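Local coordinates for cutinase-like protein (Cryptococcus sp., PDB 2CZQ) that probably hydrolyses carboxylic esters, as a cutinase-like enzyme with the alpha/beta hydrolase fold, at residues 23-26 with 27-30. Residues are numbered along the deposited sequence; the frame is centred on the assembly and turned at random. Where two conformers were deposited one is given.
Sequences QSAG and FRTM
Ser24 and Phe27 meet where the loop turns into helix 28-37, through a backbone hydrogen bond and through Ser24 CB against the ring. In the backbone, Phe27 N donates to Ser24 O at 3.1 Å, nearly straight at 168° but from well above the carbonyl plane. In the same turn Ser24 OG, anti to its own N (chi1 176°), accepts from Gly26 N at 3.0 Å, closing an ST turn; Glu19 also bonds to this hydroxyl and to Ala25 N, so its carboxylate holds both the buried hydroxyl and the next backbone N-H.

Two waters carry the polar links further. One accepts from Gln23 NE2 and donates to Arg28 O; the other donates to Ala25 O and accepts from Thr29 N, bridging loop to first helical turn. The extended Gln23 chain lays its amide beside the Arg28 backbone, CD 3.8 Å from Arg28 CA, while OE1 is bonded by Asn31.

Van der Waals contacts complete the join. Ser24 CB lies 3.7 Å from Phe27 CD2, Gly26 C sits over one ring face, and Met30 SD lies in the ring plane at its edge. Met30 CE reaches 3.6 Å from Gly26 O. In one of two conformers the Arg28 guanidinium folds back over Ala25, a doubtful contact.

Phe27, at the N-cap position, also packs on Tyr84 and Phe112, seating the start of this helix against the parallel sheet of an alpha/beta hydrolase fold, next to the probable nucleophile elbow.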
loop_
_atom_site.group_PDB
_atom_site.type_symbol
_atom_site.label_atom_id
_atom_site.label_comp_id
_atom_site.label_asym_id
_atom_site.label_seq_id
_atom_site.Cartn_x
_atom_site.Cartn_y
_atom_site.Cartn_z
ATOM N N GLN A 23 5.424 -9.226 -8.775
ATOM C CA GLN A 23 5.423 -8.551 -7.486
ATOM C C GLN A 23 6.341 -7.335 -7.518
ATOM O O GLN A 23 7.432 -7.380 -8.091
ATOM C CB GLN A 23 5.847 -9.507 -6.374
ATOM C CG GLN A 23 5.669 -8.901 -4.992
ATOM C CD GLN A 23 6.006 -9.824 -3.832
ATOM O OE1 GLN A 23 5.693 -9.491 -2.699
ATOM N NE2 GLN A 23 6.646 -10.956 -4.096
ATOM N N SER A 24 5.902 -6.241 -6.907
ATOM C CA SER A 24 6.763 -5.077 -6.781
ATOM C C SER A 24 7.957 -5.393 -5.891
ATOM O O SER A 24 7.819 -6.042 -4.844
ATOM C CB SER A 24 5.986 -3.916 -6.172
ATOM O OG SER A 24 6.830 -2.795 -5.962
ATOM N N ALA A 25 9.128 -4.907 -6.292
ATOM C CA ALA A 25 10.304 -4.974 -5.439
ATOM C C ALA A 25 10.040 -4.299 -4.096
ATOM O O ALA A 25 10.671 -4.645 -3.098
ATOM C CB ALA A 25 11.492 -4.332 -6.123
ATOM N N GLY A 26 9.108 -3.346 -4.069
ATOM C CA GLY A 26 8.764 -2.655 -2.841
ATOM C C GLY A 26 8.240 -3.539 -1.723
ATOM O O GLY A 26 8.330 -3.152 -0.562
ATOM N N PHE A 27 7.690 -4.708 -2.063
ATOM C CA PHE A 27 7.036 -5.558 -1.062
ATOM C C PHE A 27 7.585 -6.963 -0.967
ATOM O O PHE A 27 7.119 -7.745 -0.153
ATOM C CB PHE A 27 5.517 -5.585 -1.282
ATOM C CG PHE A 27 4.962 -4.228 -1.504
ATOM C CD1 PHE A 27 4.937 -3.311 -0.461
ATOM C CD2 PHE A 27 4.573 -3.817 -2.769
ATOM C CE1 PHE A 27 4.496 -2.017 -0.666
ATOM C CE2 PHE A 27 4.121 -2.521 -2.988
ATOM C CZ PHE A 27 4.086 -1.614 -1.935
ATOM N N ARG A 28 8.585 -7.291 -1.774
ATOM C CA ARG A 28 9.056 -8.672 -1.841
ATOM C C ARG A 28 9.496 -9.219 -0.481
ATOM O O ARG A 28 9.077 -10.307 -0.077
ATOM C CB ARG A 28 10.201 -8.785 -2.849
ATOM C CG ARG A 28 10.476 -10.195 -3.346
ATOM C CD ARG A 28 11.464 -10.275 -4.512
ATOM N NE ARG A 28 11.448 -9.079 -5.355
ATOM C CZ ARG A 28 11.267 -9.079 -6.673
ATOM N NH1 ARG A 28 11.080 -10.216 -7.333
ATOM N NH2 ARG A 28 11.273 -7.932 -7.339
ATOM N N THR A 29 10.343 -8.479 0.225
ATOM C CA THR A 29 10.835 -8.966 1.502
ATOM C C THR A 29 9.718 -9.071 2.530
ATOM O O THR A 29 9.515 -10.135 3.114
ATOM C CB THR A 29 11.985 -8.100 1.991
ATOM O OG1 THR A 29 13.099 -8.334 1.123
ATOM C CG2 THR A 29 12.471 -8.550 3.370
ATOM N N MET A 30 8.966 -7.994 2.729
ATOM C CA MET A 30 7.914 -8.047 3.735
ATOM C C MET A 30 6.911 -9.149 3.426
ATOM O O MET A 30 6.423 -9.813 4.338
ATOM C CB MET A 30 7.219 -6.696 3.922
ATOM C CG MET A 30 6.352 -6.231 2.756
ATOM S SD MET A 30 5.653 -4.598 3.022
ATOM C CE MET A 30 7.112 -3.559 2.816
HETATM O O HOH W 1 8.011 -12.273 -1.765
HETATM O O HOH W 2 11.660 -6.003 -0.902
#